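Local atomic coordinates of putative metal-dependent phosphoesterase (PDB entry 3O0F), a protein that hydrolyses phosphate esters with the help of bound iron and zinc ions, holds AMP in its active site, and may act as a 5'-3' exonuclease. Residues His98-Met102 against Glu187-Val192; Arg110-Thr114 against Thr143-Ile149; Arg120-Phe125 against Lys175-Pro179; Gly229-Trp233 against Leu245-Ala249. One frame throughout, in Å; residues are numbered along the deposited sequence.

Interaction 1 of 4, residues His98-Met102 against Glu187-Val192; sequences HISSM and EVIAAV
Glu187 meets His98 at the start of the contact between helix 97-124 and helix 185-194, whose short segments run at 138° to each other. The glutamate chain is extended, with CG opposite the backbone N (chi1 -178°), and this carries its carboxylate to the rim of the imidazole. OE2 lies in the ring plane, 3.1 Å from His98 CE1 as modelled, a close edge approach that is not a hydrogen bond. The next residue, Val188, starts out away from helix 97-124, yet its CG2 touches selenomethionine Met102, with 3.8 Å to CE, where the chain bends at chi3 (87°). Ala191 packs against both His98 and Ile99: its methyl CB lies over one face of the His98 ring, 3.8 Å from the centroid, a CH-pi contact, and the same carbon approaches Ile99 CG1 (4.1 Å). Val192 closes the segment, its CG2 packing 3.7 Å from Ile99 CD1. Ile76 of strand 70-80 touches Met102, Val188 and Val192, placing the helix pair against the central sheet. With no hydrogen bond crossing between the segments, they are joined by apolar packing on the buried side, while at the exposed histidine the nearby carboxylate would probably favour a positively charged ring.

Interaction 2 of 4, residues Arg110-Thr114 against Thr143-Ile149; sequences RLRRT and TIGRPHI. With AMP (adenosine monophosphate), chain B; EDO (1,2-ethanediol), chain H.
The Arg110 guanidinium, hydrogen-bonded through NH1 to Ile144 O, has Gly145 CA and AMP O2P at its edge and the ethanediol atom O2 over one face, offset toward its rim. Arg113 likewise presents its edge to O2P, and Arg146 turns its edge to O3P, the planes of these two guanidiniums standing 77° apart. Arg110 NH2 reaches O1P at 2.9 Å. Its NH1 serves both O2P and Ile144 O, the carbonyl oxygen tilted out of the guanidinium plane. O2P is gripped three times, since Arg113 NH2 (2.6 Å) and the backbone Arg146 N also point to it. On O3P the bond from Arg146 NH1 is short, 2.7 Å, and nearly straight; bends at chi2 and chi3 bring this group round to the phosphate. Asp51 forms a salt bridge with Arg110 NE and so helps set the first-shell arginine. Replacing Arg110 by an alanine would probably leave O1P without its NH2 partner and Ile144 O without its side-chain donor. Gly145 fits where a side chain would collide with both Arg110 NH1 and O2P. Away from the nucleotide, Ile144 CG2 packs on Leu111 CA (3.7 Å). Thr114 CG2 meets Ile149 CG1 (3.8 Å). Three arginines and the backbone N-H of Arg146, all converging on one phosphate, make up the phosphate-binding part of the AMP pocket in this PHP-family enzyme.

Interaction 3 of 4, residues Arg120-Phe125 against Lys175-Pro179; sequences RLSQDF and KYYIP
Tyr176 and Asp124 make the short polar bond of this contact: the phenol OH donates to OD2 at 2.6 Å, using the anti lone pair of that oxygen, which lies at the ring edge. The same OD2 carries a weaker salt bridge, with Lys175 NZ 3.3 Å away. Lys175 CG occupies the position between backbone N and carbonyl carbon (chi1 63°), which lays the start of its extended chain over one face of the Tyr176 ring before the ammonium reaches Asp124. The aromatic and CH-pi contacts use that ring too. Leu121 CD2 sits over the opposite face, 3.5 Å from the centroid, and the edge of Phe125 approaches the face of Tyr176 in an offset edge-to-face pair, with planes at 64°. Substituting Tyr176 by an alanine would probably cost Asp124 OD2 its short phenol bond, leaving the weak Lys175 bridge, and open a gap beside Leu121 and Phe125. A further contact sets a charged group against an apolar one: the Arg120 guanidinium lies with one face against Ile178 CD1, 3.7 Å from CZ. Further in, Leu121 and Phe125 also touch helix 146-155, through Ile149 and Leu153 respectively. Thus helix 97-124 and the 175-179 loop are joined through the Tyr176 ring, with Leu121 over one face and Asp124 at its hydroxyl, and the two partners of OD2 would be expected to favour an ionised Asp124.

Interaction 4 of 4, residues Gly229-Trp233 against Leu245-Ala249; sequences GLEVW and LLTIA
Leu230 sends CD1 into the closely packed half of this contact, where it lies 3.5 Å from the backbone atom Leu245 O and 4.1 Å from Ile248 CG2. With CG opposite its carbonyl carbon (chi1 -63°), the leucine sets that one methyl among Leu245, Ile248 and Ala249. Val232, two residues along, points the same way and splits its branches between neighbours: CG2 meets Leu245 CB and CG1 meets Leu246 CG, both at 4.0 Å. Strand 229-233 and helix 239-252 belong to a beta-alpha-beta crossover leading to strand 255-258, the repeating unit of TIM-barrel-like folds such as PHP; their short segments run at 158°. Glu231, between the two inward residues, starts out away from the helix, toward the other side of the sheet, where its carboxylate is hydrogen-bonded to His18, a ligand of an iron ion. The contact is sparser toward Trp233: the far corner of its indole, CH2, approaches Leu246 CD1 at 3.9 Å, the two side chains crossing at about a right angle, while Val232 CG1 rests over one ring face. Leu246 is partly exposed here, and on the outer side of the helix Thr247 faces solvent.

In the fold
From the N terminus, helix 97-124 supplies the first segment of three contacts in turn. Interaction 1 opens near its start and closes on helix 185-194, so its long loop encloses interactions 2 and 3. These two cross: 110-114 and 120-125 come first, then 143-149 closes interaction 2 and 175-179 closes interaction 3. They also touch directly, Arg113 NH1 approaching Ile178 O and Leu121 meeting Ile149, so the AMP pocket and the loop beside it share one helix. Interaction 4 follows in series, closing a short loop between a sheet strand and its crossover helix, about 30 Å from interaction 2 between centres and on the opposite side of the chain's centre.

Interaction 1 of 4, residues His98-Met102 against Glu187-Val192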
# COMPACT_ATOMS: atom_id res chain seq x y z
N HIS A 98 10.23 3.65 -16.72
CA HIS A 98 10.42 4.62 -15.63
C HIS A 98 9.85 4.05 -14.33
O HIS A 98 10.52 4.03 -13.28
CB HIS A 98 9.77 5.97 -16.01
CG HIS A 98 9.86 7.05 -14.97
ND1 HIS A 98 10.72 7.00 -13.89
CD2 HIS A 98 9.24 8.26 -14.90
CE1 HIS A 98 10.58 8.10 -13.17
NE2 HIS A 98 9.71 8.89 -13.76
N ILE A 99 8.64 3.53 -14.39
CA ILE A 99 8.03 3.07 -13.15
C ILE A 99 8.74 1.78 -12.71
O ILE A 99 9.06 1.63 -11.54
CB ILE A 99 6.46 3.05 -13.26
CG1 ILE A 99 5.84 3.46 -11.92
CG2 ILE A 99 5.92 1.78 -13.85
CD1 ILE A 99 4.39 3.79 -11.97
N SER A 100 9.11 0.93 -13.64
CA SER A 100 9.84 -0.30 -13.32
C SER A 100 11.16 -0.07 -12.62
O SER A 100 11.46 -0.76 -11.64
CB SER A 100 10.12 -1.15 -14.58
OG SER A 100 8.96 -1.82 -14.93
N SER A 101 11.95 0.87 -13.12
CA SER A 101 13.23 1.12 -12.53
C SER A 101 13.08 1.86 -11.19
O SER A 101 13.84 1.65 -10.28
CB SER A 101 14.11 1.87 -13.51
OG SER A 101 13.83 3.23 -13.44
N MSE A 102 12.08 2.73 -11.06
CA MSE A 102 11.82 3.36 -9.77
C MSE A 102 11.47 2.33 -8.68
O MSE A 102 11.94 2.42 -7.54
CB MSE A 102 10.67 4.31 -9.90
CG MSE A 102 10.33 4.99 -8.59
SE MSE A 102 8.98 6.35 -8.90
CE MSE A 102 7.44 5.25 -8.72
N GLU A 187 7.71 13.03 -8.33
CA GLU A 187 8.27 12.04 -9.21
C GLU A 187 7.34 10.85 -9.36
O GLU A 187 7.13 10.39 -10.48
CB GLU A 187 9.64 11.50 -8.76
CG GLU A 187 10.13 10.51 -9.83
CD GLU A 187 11.45 9.83 -9.58
OE1 GLU A 187 11.99 9.92 -8.45
OE2 GLU A 187 11.93 9.21 -10.56
N VAL A 188 6.81 10.36 -8.26
CA VAL A 188 5.85 9.22 -8.31
C VAL A 188 4.62 9.56 -9.16
O VAL A 188 4.22 8.78 -10.05
CB VAL A 188 5.46 8.77 -6.90
CG1 VAL A 188 4.20 7.83 -6.93
CG2 VAL A 188 6.69 8.08 -6.22
N ILE A 189 4.04 10.73 -8.95
CA ILE A 189 2.87 11.10 -9.75
C ILE A 189 3.18 11.20 -11.25
O ILE A 189 2.40 10.70 -12.08
CB ILE A 189 2.19 12.38 -9.26
CG1 ILE A 189 1.57 12.15 -7.87
CG2 ILE A 189 1.09 12.80 -10.23
CD1 ILE A 189 1.21 13.44 -7.16
N ALA A 190 4.29 11.83 -11.62
CA ALA A 190 4.69 11.89 -13.00
C ALA A 190 4.87 10.49 -13.59
O ALA A 190 4.51 10.27 -14.76
CB ALA A 190 5.97 12.72 -13.19
N ALA A 191 5.47 9.57 -12.82
CA ALA A 191 5.75 8.23 -13.31
C ALA A 191 4.44 7.46 -13.50
O ALA A 191 4.30 6.75 -14.49
CB ALA A 191 6.71 7.47 -12.38
N VAL A 192 3.50 7.61 -12.57
CA VAL A 192 2.26 6.85 -12.65
C VAL A 192 1.44 7.34 -13.84
O VAL A 192 0.98 6.52 -14.66
CB VAL A 192 1.43 6.89 -11.35
CG1 VAL A 192 0.03 6.24 -11.60
CG2 VAL A 192 2.18 6.15 -10.22

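Interaction 2 of 4, residues Arg110-Thr114 against Thr143-Ile149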
# COMPACT_ATOMS: atom_id res chain seq x y z
N ARG A 110 15.19 -0.45 0.11
CA ARG A 110 14.51 -1.25 1.18
C ARG A 110 15.32 -2.47 1.69
O ARG A 110 15.46 -2.67 2.90
CB ARG A 110 13.16 -1.76 0.70
CG ARG A 110 12.05 -0.72 0.71
CD ARG A 110 10.73 -1.35 0.19
NE ARG A 110 9.59 -0.52 0.60
CZ ARG A 110 9.13 -0.42 1.85
NH1 ARG A 110 9.66 -1.12 2.84
NH2 ARG A 110 8.11 0.38 2.12
N LEU A 111 15.84 -3.26 0.78
CA LEU A 111 16.65 -4.41 1.15
C LEU A 111 17.88 -3.98 1.96
O LEU A 111 18.18 -4.57 3.01
CB LEU A 111 17.12 -5.14 -0.10
CG LEU A 111 17.83 -6.47 0.14
CD1 LEU A 111 16.87 -7.35 0.92
CD2 LEU A 111 18.27 -7.15 -1.17
N ARG A 112 18.58 -2.97 1.45
CA ARG A 112 19.80 -2.47 2.05
C ARG A 112 19.54 -1.94 3.45
O ARG A 112 20.27 -2.25 4.39
CB ARG A 112 20.35 -1.35 1.18
CG ARG A 112 21.79 -1.04 1.45
CD ARG A 112 22.33 -0.04 0.45
NE ARG A 112 22.42 1.29 1.03
CZ ARG A 112 23.34 1.63 1.92
NH1 ARG A 112 24.22 0.73 2.33
NH2 ARG A 112 23.38 2.85 2.41
N ARG A 113 18.49 -1.13 3.56
CA ARG A 113 18.07 -0.52 4.81
C ARG A 113 17.65 -1.56 5.86
O ARG A 113 17.91 -1.41 7.07
CB ARG A 113 16.84 0.34 4.48
CG ARG A 113 16.48 1.45 5.41
CD ARG A 113 15.46 1.10 6.50
NE ARG A 113 14.35 0.27 6.10
CZ ARG A 113 13.07 0.46 6.47
NH1 ARG A 113 12.67 1.47 7.22
NH2 ARG A 113 12.17 -0.40 6.03
N THR A 114 16.91 -2.56 5.39
CA THR A 114 16.27 -3.51 6.29
C THR A 114 17.36 -4.44 6.84
O THR A 114 17.33 -4.79 8.01
CB THR A 114 15.08 -4.22 5.58
OG1 THR A 114 14.09 -3.24 5.22
CG2 THR A 114 14.41 -5.25 6.49
N THR A 143 8.64 -7.66 -1.70
CA THR A 143 9.14 -6.35 -1.26
C THR A 143 9.29 -6.32 0.26
O THR A 143 8.30 -6.35 0.99
CB THR A 143 8.17 -5.23 -1.63
OG1 THR A 143 7.95 -5.21 -3.04
CG2 THR A 143 8.69 -3.86 -1.15
N ILE A 144 10.54 -6.21 0.73
CA ILE A 144 10.86 -6.37 2.14
C ILE A 144 10.75 -5.05 2.90
O ILE A 144 10.96 -3.97 2.35
CB ILE A 144 12.29 -6.86 2.28
CG1 ILE A 144 12.51 -7.57 3.64
CG2 ILE A 144 13.26 -5.67 2.12
CD1 ILE A 144 13.84 -8.36 3.73
N GLY A 145 10.47 -5.12 4.19
CA GLY A 145 10.51 -3.93 5.02
C GLY A 145 10.43 -4.30 6.48
O GLY A 145 10.69 -5.44 6.86
N ARG A 146 10.04 -3.33 7.30
CA ARG A 146 9.92 -3.57 8.76
C ARG A 146 8.94 -4.67 9.16
O ARG A 146 9.20 -5.36 10.16
CB ARG A 146 9.64 -2.26 9.50
CG ARG A 146 10.89 -1.36 9.60
CD ARG A 146 10.51 0.09 9.56
NE ARG A 146 9.74 0.49 10.71
CZ ARG A 146 8.73 1.36 10.71
NH1 ARG A 146 8.28 1.92 9.60
NH2 ARG A 146 8.13 1.64 11.85
N PRO A 147 7.82 -4.86 8.45
CA PRO A 147 6.95 -5.95 8.87
C PRO A 147 7.59 -7.33 8.94
O PRO A 147 7.21 -8.11 9.80
CB PRO A 147 5.84 -5.95 7.81
CG PRO A 147 5.73 -4.55 7.43
CD PRO A 147 7.17 -4.06 7.39
N HIS A 148 8.53 -7.62 8.05
CA HIS A 148 9.24 -8.87 8.04
C HIS A 148 10.21 -8.98 9.22
O HIS A 148 10.39 -10.07 9.74
CB HIS A 148 9.97 -9.07 6.70
CG HIS A 148 9.05 -8.98 5.53
ND1 HIS A 148 8.85 -7.81 4.84
CD2 HIS A 148 8.20 -9.88 4.98
CE1 HIS A 148 7.93 -7.99 3.92
NE2 HIS A 148 7.54 -9.25 3.96
N ILE A 149 10.82 -7.87 9.62
CA ILE A 149 11.55 -7.82 10.88
C ILE A 149 10.61 -8.08 12.06
O ILE A 149 10.91 -8.90 12.92
CB ILE A 149 12.25 -6.45 11.13
CG1 ILE A 149 13.17 -6.04 9.98
CG2 ILE A 149 13.07 -6.52 12.45
CD1 ILE A 149 13.96 -4.74 10.24
P AMP B . 8.63 0.25 6.21
O1P AMP B . 8.04 0.80 4.96
O2P AMP B . 9.59 -0.86 5.86
O3P AMP B . 9.21 1.29 7.17
O5' AMP B . 7.43 -0.46 7.00
C5' AMP B . 6.39 0.32 7.54
C4' AMP B . 5.10 -0.31 7.10
O4' AMP B . 4.77 -1.50 7.88
C3' AMP B . 3.94 0.67 7.25
O3' AMP B . 3.55 1.10 5.95
C2' AMP B . 2.90 -0.28 7.82
O2' AMP B . 1.55 0.09 8.11
C1' AMP B . 3.38 -1.71 7.65
N9 AMP B . 2.75 -2.65 8.60
C8 AMP B . 2.36 -3.89 8.29
N7 AMP B . 1.84 -4.50 9.38
C5 AMP B . 1.90 -3.63 10.41
C6 AMP B . 1.51 -3.64 11.83
N6 AMP B . 0.92 -4.74 12.41
N1 AMP B . 1.78 -2.53 12.54
C2 AMP B . 2.36 -1.43 12.02
N3 AMP B . 2.72 -1.35 10.73
C4 AMP B . 2.51 -2.41 9.89
C1 EDO H . 6.26 -3.08 3.97
O1 EDO H . 6.98 -1.85 3.93
C2 EDO H . 7.12 -4.22 3.44
O2 EDO H . 6.99 -4.23 2.01

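Interaction 3 of 4, residues Arg120-Phe125 against Lys175-Pro179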
# COMPACT_ATOMS: atom_id res chain seq x y z
N ARG A 120 21.75 -4.13 13.43
CA ARG A 120 21.73 -3.41 14.72
C ARG A 120 20.87 -4.15 15.73
O ARG A 120 21.28 -4.38 16.87
CB ARG A 120 21.14 -2.00 14.54
CG ARG A 120 21.95 -1.06 13.66
CD ARG A 120 21.19 0.24 13.48
NE ARG A 120 21.91 1.24 12.69
CZ ARG A 120 21.50 2.49 12.54
NH1 ARG A 120 20.37 2.91 13.14
NH2 ARG A 120 22.21 3.34 11.81
N LEU A 121 19.67 -4.52 15.31
CA LEU A 121 18.74 -5.27 16.18
C LEU A 121 19.38 -6.57 16.71
O LEU A 121 19.13 -6.97 17.84
CB LEU A 121 17.45 -5.59 15.42
CG LEU A 121 16.48 -4.40 15.24
CD1 LEU A 121 15.51 -4.65 14.08
CD2 LEU A 121 15.71 -4.07 16.51
N SER A 122 20.19 -7.23 15.90
CA SER A 122 20.75 -8.52 16.31
C SER A 122 21.76 -8.43 17.44
O SER A 122 22.07 -9.45 18.07
CB SER A 122 21.43 -9.22 15.13
OG SER A 122 22.65 -8.60 14.81
N GLN A 123 22.30 -7.23 17.69
CA GLN A 123 23.16 -6.99 18.86
C GLN A 123 22.34 -7.13 20.12
O GLN A 123 22.87 -7.52 21.13
CB GLN A 123 23.74 -5.57 18.87
CG GLN A 123 24.42 -5.14 17.58
CD GLN A 123 25.47 -6.12 17.12
OE1 GLN A 123 26.30 -6.56 17.91
NE2 GLN A 123 25.44 -6.48 15.84
N ASP A 124 21.06 -6.78 20.08
CA ASP A 124 20.25 -6.77 21.30
C ASP A 124 19.15 -7.82 21.36
O ASP A 124 18.58 -8.02 22.41
CB ASP A 124 19.64 -5.38 21.49
CG ASP A 124 20.70 -4.30 21.62
OD1 ASP A 124 21.81 -4.64 22.05
OD2 ASP A 124 20.43 -3.14 21.29
N PHE A 125 18.83 -8.45 20.23
CA PHE A 125 17.71 -9.40 20.16
C PHE A 125 18.13 -10.69 19.45
O PHE A 125 19.02 -10.69 18.62
CB PHE A 125 16.53 -8.79 19.38
CG PHE A 125 15.88 -7.62 20.07
CD1 PHE A 125 14.93 -7.83 21.07
CD2 PHE A 125 16.18 -6.31 19.70
CE1 PHE A 125 14.31 -6.74 21.70
CE2 PHE A 125 15.56 -5.21 20.33
CZ PHE A 125 14.63 -5.43 21.34
N LYS A 175 15.82 3.54 18.41
CA LYS A 175 17.21 3.75 18.03
C LYS A 175 17.68 2.84 16.88
O LYS A 175 18.76 3.05 16.33
CB LYS A 175 18.10 3.54 19.26
CG LYS A 175 18.08 2.13 19.88
CD LYS A 175 19.33 1.88 20.78
CE LYS A 175 19.57 0.40 21.06
NZ LYS A 175 20.93 0.07 21.64
N TYR A 176 16.90 1.80 16.58
CA TYR A 176 17.22 0.86 15.51
C TYR A 176 16.67 1.34 14.16
O TYR A 176 17.18 0.95 13.11
CB TYR A 176 16.62 -0.51 15.82
CG TYR A 176 16.97 -1.06 17.19
CD1 TYR A 176 18.24 -1.56 17.45
CD2 TYR A 176 16.02 -1.08 18.22
CE1 TYR A 176 18.57 -2.07 18.72
CE2 TYR A 176 16.33 -1.59 19.49
CZ TYR A 176 17.61 -2.08 19.73
OH TYR A 176 17.94 -2.58 20.98
N TYR A 177 15.63 2.16 14.20
CA TYR A 177 14.99 2.63 12.97
C TYR A 177 15.94 3.33 12.00
O TYR A 177 16.71 4.19 12.40
CB TYR A 177 13.83 3.56 13.31
CG TYR A 177 13.10 4.06 12.10
CD1 TYR A 177 12.31 3.20 11.35
CD2 TYR A 177 13.19 5.40 11.69
CE1 TYR A 177 11.62 3.62 10.25
CE2 TYR A 177 12.49 5.85 10.56
CZ TYR A 177 11.72 4.94 9.84
OH TYR A 177 11.02 5.31 8.72
N ILE A 178 15.88 2.95 10.72
CA ILE A 178 16.47 3.72 9.62
C ILE A 178 15.38 4.05 8.57
O ILE A 178 14.55 3.21 8.27
CB ILE A 178 17.60 2.94 8.94
CG1 ILE A 178 18.62 2.45 9.98
CG2 ILE A 178 18.27 3.81 7.87
CD1 ILE A 178 19.75 1.60 9.41
N PRO A 179 15.34 5.30 8.06
CA PRO A 179 14.36 5.57 7.00
C PRO A 179 14.81 5.00 5.65
O PRO A 179 16.03 4.90 5.39
CB PRO A 179 14.28 7.12 6.97
CG PRO A 179 15.54 7.59 7.52
CD PRO A 179 16.12 6.50 8.41

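Interaction 4 of 4, residues Gly229-Trp233 against Leu245-Ala249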
# COMPACT_ATOMS: atom_id res chain seq x y z
N GLY A 229 -6.91 11.24 -7.06
CA GLY A 229 -7.82 10.97 -5.94
C GLY A 229 -7.20 10.92 -4.55
O GLY A 229 -5.99 10.96 -4.39
N LEU A 230 -8.09 10.79 -3.58
CA LEU A 230 -7.80 10.72 -2.14
C LEU A 230 -8.54 9.55 -1.53
O LEU A 230 -9.74 9.38 -1.78
CB LEU A 230 -8.33 12.00 -1.47
CG LEU A 230 -7.69 13.32 -1.92
CD1 LEU A 230 -8.32 14.50 -1.18
CD2 LEU A 230 -6.18 13.27 -1.71
N GLU A 231 -7.83 8.73 -0.77
CA GLU A 231 -8.39 7.65 -0.01
C GLU A 231 -8.95 8.26 1.27
O GLU A 231 -8.18 8.74 2.11
CB GLU A 231 -7.30 6.62 0.32
CG GLU A 231 -7.78 5.51 1.20
CD GLU A 231 -6.72 4.44 1.39
OE1 GLU A 231 -5.63 4.77 1.92
OE2 GLU A 231 -6.98 3.27 1.03
N VAL A 232 -10.28 8.24 1.39
CA VAL A 232 -10.96 8.83 2.50
C VAL A 232 -11.44 7.79 3.48
O VAL A 232 -11.29 7.95 4.72
CB VAL A 232 -12.16 9.73 2.05
CG1 VAL A 232 -12.93 10.24 3.27
CG2 VAL A 232 -11.64 10.90 1.19
N TRP A 233 -12.02 6.72 2.94
CA TRP A 233 -12.64 5.71 3.80
C TRP A 233 -11.56 4.71 4.19
O TRP A 233 -11.30 3.73 3.48
CB TRP A 233 -13.81 5.05 3.10
CG TRP A 233 -14.68 6.00 2.31
CD1 TRP A 233 -14.95 5.95 0.99
CD2 TRP A 233 -15.41 7.12 2.82
NE1 TRP A 233 -15.82 6.96 0.63
CE2 TRP A 233 -16.10 7.71 1.75
CE3 TRP A 233 -15.55 7.68 4.11
CZ2 TRP A 233 -16.92 8.84 1.90
CZ3 TRP A 233 -16.36 8.80 4.27
CH2 TRP A 233 -17.04 9.36 3.17
N LEU A 245 -10.71 16.10 3.73
CA LEU A 245 -10.31 15.51 2.46
C LEU A 245 -11.47 15.48 1.44
O LEU A 245 -11.25 15.64 0.25
CB LEU A 245 -9.73 14.09 2.71
CG LEU A 245 -8.43 13.94 3.53
CD1 LEU A 245 -8.21 12.44 3.87
CD2 LEU A 245 -7.15 14.50 2.80
N LEU A 246 -12.69 15.24 1.92
CA LEU A 246 -13.88 15.24 1.06
C LEU A 246 -14.09 16.63 0.45
O LEU A 246 -14.51 16.76 -0.69
CB LEU A 246 -15.13 14.84 1.85
CG LEU A 246 -15.28 13.37 2.23
CD1 LEU A 246 -16.43 13.20 3.22
CD2 LEU A 246 -15.43 12.46 0.97
N THR A 247 -13.82 17.67 1.24
CA THR A 247 -13.95 19.01 0.78
C THR A 247 -12.94 19.33 -0.30
O THR A 247 -13.30 19.95 -1.30
CB THR A 247 -13.83 20.02 1.95
OG1 THR A 247 -14.89 19.74 2.87
CG2 THR A 247 -13.93 21.47 1.46
N ILE A 248 -11.68 18.94 -0.09
CA ILE A 248 -10.65 19.12 -1.09
C ILE A 248 -11.00 18.36 -2.38
O ILE A 248 -10.90 18.91 -3.48
CB ILE A 248 -9.26 18.69 -0.58
CG1 ILE A 248 -8.79 19.65 0.55
CG2 ILE A 248 -8.26 18.59 -1.77
CD1 ILE A 248 -7.64 19.09 1.39
N ALA A 249 -11.44 17.11 -2.23
CA ALA A 249 -11.87 16.31 -3.36
C ALA A 249 -13.06 16.95 -4.13
O ALA A 249 -13.05 17.02 -5.36
CB ALA A 249 -12.15 14.83 -2.93